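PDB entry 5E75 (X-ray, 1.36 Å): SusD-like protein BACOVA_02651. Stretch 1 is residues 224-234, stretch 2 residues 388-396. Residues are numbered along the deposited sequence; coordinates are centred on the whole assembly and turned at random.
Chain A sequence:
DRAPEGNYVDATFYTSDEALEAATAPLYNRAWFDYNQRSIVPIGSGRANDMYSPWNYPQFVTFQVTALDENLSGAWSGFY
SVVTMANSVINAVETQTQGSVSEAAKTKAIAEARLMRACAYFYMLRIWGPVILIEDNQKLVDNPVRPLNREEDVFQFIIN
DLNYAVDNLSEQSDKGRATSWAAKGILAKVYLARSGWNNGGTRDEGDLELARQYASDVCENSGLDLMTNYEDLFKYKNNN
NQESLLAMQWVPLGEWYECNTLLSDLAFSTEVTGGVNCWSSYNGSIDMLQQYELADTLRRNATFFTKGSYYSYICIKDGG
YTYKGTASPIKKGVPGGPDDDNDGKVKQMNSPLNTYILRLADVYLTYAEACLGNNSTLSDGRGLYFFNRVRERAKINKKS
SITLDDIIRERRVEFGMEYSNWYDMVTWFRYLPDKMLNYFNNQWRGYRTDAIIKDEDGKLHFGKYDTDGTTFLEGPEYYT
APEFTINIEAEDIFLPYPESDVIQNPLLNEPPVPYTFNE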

# COMPACT_ATOMS: atom_id res chain seq x y z
N LEU A 224 -0.64 11.44 18.42
CA LEU A 224 -0.81 11.74 17.01
C LEU A 224 -2.28 11.75 16.67
O LEU A 224 -3.07 11.05 17.30
CB LEU A 224 -0.08 10.69 16.16
CG LEU A 224 1.41 10.52 16.44
CD1 LEU A 224 1.96 9.32 15.68
CD2 LEU A 224 2.14 11.78 16.08
N ASP A 225 -2.64 12.53 15.66
CA ASP A 225 -4.03 12.55 15.21
C ASP A 225 -4.09 12.47 13.69
O ASP A 225 -3.11 12.70 12.99
CB ASP A 225 -4.73 13.82 15.69
CG ASP A 225 -6.26 13.66 15.80
OD1 ASP A 225 -6.83 12.56 15.53
OD2 ASP A 225 -6.90 14.66 16.20
N LEU A 226 -5.27 12.13 13.20
CA LEU A 226 -5.53 12.21 11.76
C LEU A 226 -5.47 13.65 11.27
O LEU A 226 -5.91 14.57 11.97
CB LEU A 226 -6.92 11.66 11.44
CG LEU A 226 -7.22 10.25 11.93
CD1 LEU A 226 -8.60 9.88 11.50
CD2 LEU A 226 -6.23 9.23 11.39
N MET A 227 -4.93 13.87 10.07
CA MET A 227 -5.04 15.19 9.45
C MET A 227 -6.53 15.56 9.32
O MET A 227 -7.37 14.71 9.01
CB MET A 227 -4.38 15.24 8.07
CG MET A 227 -2.86 15.08 8.09
SD MET A 227 -2.09 15.72 6.58
CE MET A 227 -2.01 17.48 6.96
N THR A 228 -6.85 16.83 9.54
CA THR A 228 -8.23 17.30 9.48
C THR A 228 -8.87 17.06 8.12
O THR A 228 -10.04 16.65 8.03
CB THR A 228 -8.29 18.80 9.83
OG1 THR A 228 -7.78 18.99 11.16
CG2 THR A 228 -9.71 19.32 9.74
N ASN A 229 -8.12 17.30 7.06
CA ASN A 229 -8.63 17.16 5.70
C ASN A 229 -7.92 16.03 4.98
O ASN A 229 -6.71 16.08 4.80
CB ASN A 229 -8.40 18.44 4.92
CG ASN A 229 -9.02 19.64 5.59
OD1 ASN A 229 -10.21 19.65 5.89
ND2 ASN A 229 -8.21 20.66 5.84
N TYR A 230 -8.69 15.01 4.59
CA TYR A 230 -8.14 13.87 3.89
C TYR A 230 -7.29 14.30 2.69
O TYR A 230 -6.24 13.72 2.46
CB TYR A 230 -9.30 13.00 3.43
CG TYR A 230 -8.96 11.71 2.72
CD1 TYR A 230 -8.69 10.56 3.43
CD2 TYR A 230 -8.97 11.64 1.33
CE1 TYR A 230 -8.40 9.36 2.79
CE2 TYR A 230 -8.69 10.45 0.67
CZ TYR A 230 -8.43 9.30 1.40
OH TYR A 230 -8.18 8.12 0.73
N GLU A 231 -7.74 15.29 1.92
CA GLU A 231 -7.01 15.70 0.73
C GLU A 231 -5.59 16.17 1.04
O GLU A 231 -4.70 16.07 0.19
CB GLU A 231 -7.76 16.81 -0.04
CG GLU A 231 -7.82 18.16 0.70
CD GLU A 231 -8.43 19.30 -0.12
OE1 GLU A 231 -9.55 19.11 -0.62
OE2 GLU A 231 -7.78 20.37 -0.25
N ASP A 232 -5.38 16.68 2.25
CA ASP A 232 -4.08 17.22 2.62
C ASP A 232 -3.00 16.14 2.72
O ASP A 232 -1.82 16.45 2.59
CB ASP A 232 -4.15 18.00 3.93
CG ASP A 232 -4.84 19.36 3.79
OD1 ASP A 232 -5.00 19.84 2.65
OD2 ASP A 232 -5.20 19.95 4.82
N LEU A 233 -3.40 14.89 2.94
CA LEU A 233 -2.45 13.80 3.07
C LEU A 233 -1.65 13.58 1.78
O LEU A 233 -0.57 13.01 1.81
CB LEU A 233 -3.18 12.49 3.39
CG LEU A 233 -3.77 12.36 4.78
CD1 LEU A 233 -4.79 11.23 4.80
CD2 LEU A 233 -2.68 12.15 5.83
N PHE A 234 -2.20 14.03 0.65
CA PHE A 234 -1.68 13.66 -0.66
C PHE A 234 -1.16 14.87 -1.41
O PHE A 234 -1.15 14.91 -2.64
CB PHE A 234 -2.75 12.87 -1.41
CG PHE A 234 -3.38 11.81 -0.56
CD1 PHE A 234 -2.67 10.66 -0.24
CD2 PHE A 234 -4.63 12.00 -0.02
CE1 PHE A 234 -3.23 9.70 0.59
CE2 PHE A 234 -5.19 11.03 0.82
CZ PHE A 234 -4.50 9.89 1.10
N ASN A 388 -14.82 5.07 13.84
CA ASN A 388 -15.66 6.22 13.59
C ASN A 388 -14.90 7.53 13.47
O ASN A 388 -15.42 8.48 12.86
CB ASN A 388 -16.80 6.29 14.62
CG ASN A 388 -17.95 5.37 14.26
OD1 ASN A 388 -18.24 5.16 13.08
ND2 ASN A 388 -18.60 4.82 15.25
N ARG A 389 -13.67 7.60 13.97
CA ARG A 389 -12.82 8.76 13.73
C ARG A 389 -12.46 8.84 12.24
O ARG A 389 -12.37 9.93 11.68
CB ARG A 389 -11.54 8.70 14.56
CG ARG A 389 -11.72 9.08 16.04
CD ARG A 389 -11.95 10.58 16.22
NE ARG A 389 -10.79 11.32 15.74
CZ ARG A 389 -10.77 12.17 14.72
NH1 ARG A 389 -11.88 12.51 14.07
NH2 ARG A 389 -9.62 12.73 14.36
N VAL A 390 -12.26 7.68 11.61
CA VAL A 390 -11.97 7.66 10.17
C VAL A 390 -13.19 8.16 9.38
O VAL A 390 -13.07 8.95 8.43
CB VAL A 390 -11.51 6.26 9.72
CG1 VAL A 390 -11.25 6.23 8.22
CG2 VAL A 390 -10.23 5.84 10.46
N ARG A 391 -14.37 7.69 9.76
CA ARG A 391 -15.62 8.16 9.16
C ARG A 391 -15.78 9.68 9.34
O ARG A 391 -16.13 10.41 8.40
CB ARG A 391 -16.82 7.48 9.83
CG ARG A 391 -16.84 5.95 9.79
CD ARG A 391 -17.32 5.40 8.48
NE ARG A 391 -18.72 5.75 8.19
CZ ARG A 391 -19.37 5.34 7.10
NH1 ARG A 391 -18.78 4.54 6.23
NH2 ARG A 391 -20.63 5.72 6.89
N GLU A 392 -15.58 10.13 10.58
CA GLU A 392 -15.73 11.54 10.93
C GLU A 392 -14.77 12.42 10.13
O GLU A 392 -15.14 13.49 9.65
CB GLU A 392 -15.47 11.71 12.43
CG GLU A 392 -15.67 13.10 12.98
CD GLU A 392 -15.60 13.09 14.48
OE1 GLU A 392 -14.62 12.54 15.02
OE2 GLU A 392 -16.56 13.58 15.13
N ARG A 393 -13.52 11.97 9.96
CA ARG A 393 -12.56 12.76 9.21
C ARG A 393 -12.98 12.90 7.74
O ARG A 393 -12.76 13.95 7.12
CB ARG A 393 -11.16 12.14 9.33
CG ARG A 393 -10.04 13.02 8.78
CD ARG A 393 -9.69 12.74 7.30
NE ARG A 393 -9.09 11.42 7.14
CZ ARG A 393 -7.82 11.15 7.40
NH1 ARG A 393 -6.99 12.10 7.81
NH2 ARG A 393 -7.36 9.91 7.27
N ALA A 394 -13.62 11.85 7.21
CA ALA A 394 -14.17 11.88 5.85
C ALA A 394 -15.47 12.69 5.75
O ALA A 394 -15.99 12.87 4.66
CB ALA A 394 -14.42 10.46 5.36
N LYS A 395 -15.96 13.17 6.90
CA LYS A 395 -17.18 13.97 7.00
C LYS A 395 -18.43 13.19 6.59
O LYS A 395 -19.37 13.74 6.01
CB LYS A 395 -17.05 15.30 6.24
CG LYS A 395 -15.74 16.06 6.45
CD LYS A 395 -15.49 16.51 7.88
CE LYS A 395 -14.20 17.35 8.03
NZ LYS A 395 -12.93 16.58 8.38
N ILE A 396 -18.45 11.89 6.89
CA ILE A 396 -19.63 11.07 6.71
C ILE A 396 -20.11 10.48 8.04
O ILE A 396 -19.43 10.58 9.08
CB ILE A 396 -19.41 9.97 5.64
CG1 ILE A 396 -18.37 8.93 6.08
CG2 ILE A 396 -19.03 10.62 4.30
CD1 ILE A 396 -18.21 7.80 5.09
O HOH W 1 -8.31 10.77 17.05
O HOH W 2 -8.63 14.92 12.67
O HOH W 3 -11.57 15.22 4.98

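Arg393 dominates this contact between a helix end and a distant loop of the same chain. It has the largest area covered by the other stretch, followed by Leu226 and Arg389. All three point their CA-to-CB bonds toward the opposing stretch.

Arg393 lies in the last part of the helix, and its side chain runs into the loop. Chi1 is t, chi2 lies between wells at -92°, and chi3 is m. The guanidinium is enclosed by several loop residues. Tyr230 CD1 lies over one face, and Leu226 CB lies over the opposite face, 3.7 Å from Arg393 NH1. The Tyr230 ring does not lie flat on the guanidinium. It presents its edge, with Tyr230 CD1 3.8 Å from Arg393 NE. At the guanidinium edge, Arg393 NH1 donates a hydrogen bond to the backbone Met227 O at 2.9 Å, with an angle of 148°. The acceptor is a main-chain oxygen, so the bond does not depend on the Met227 side chain, whose end leads away. Leu233 CD1 comes within 3.8 Å of Arg393 NH2. Arg393 NH1 and NH2 are also hydrogen-bonded elsewhere in the structure, which helps satisfy a buried charged group. The aliphatic part packs too: Arg393 CG is 3.7 Å from Thr228 O, and Arg393 CD is 3.7 Å from Tyr230 N.

Leu226 is buried and sits between the two arginines. Its chi angles are m and t. While its CB covers a face of the Arg393 guanidinium, its CD1 lies over one face of the Arg389 guanidinium. Leu226 CD1 also reaches the helix backbone, 3.8 Å from Arg389 O and 4.2 Å from Val390 CA. Its apolar contact with Val390 is looser, with Leu226 CD1 4.5 Å from Val390 CG2.

Arg389 is one helical turn before Arg393. Its NH2 forms a salt bridge with Asp225 OD1 at 3.0 Å. The hydrogen bond within it is nearly straight, at 161°, and the carboxylate oxygen lies near the guanidinium plane. Arg389 NH1 bonds Glu392 OE1 at 2.9 Å in a second salt bridge, this one within the helix. The arginine thus links two acidic side chains. Asp225 OD1 also accepts a weak bond from Leu226 N at 2.8 Å.

Two waters extend the Arg389 contacts. Water 1 accepts from Arg389 NE and donates to Asp225 OD1. Water 2 accepts from Arg389 NH2 and donates to Leu226 O.

Lys395 closes the other end of the contact. It has positive phi in a Schellman motif, with Lys395 N bonded to Glu392 O and Ile396 N to Arg391 O. Its CA-to-CB bond points sideways, but the end of the side chain comes nearer to the loop. Lys395 NZ donates to Thr228 O and to Arg393 O, both at 2.9 Å, so one amine ties the two backbones together. Water 3 makes another backbone link, accepting from Tyr230 N and donating to Arg393 O.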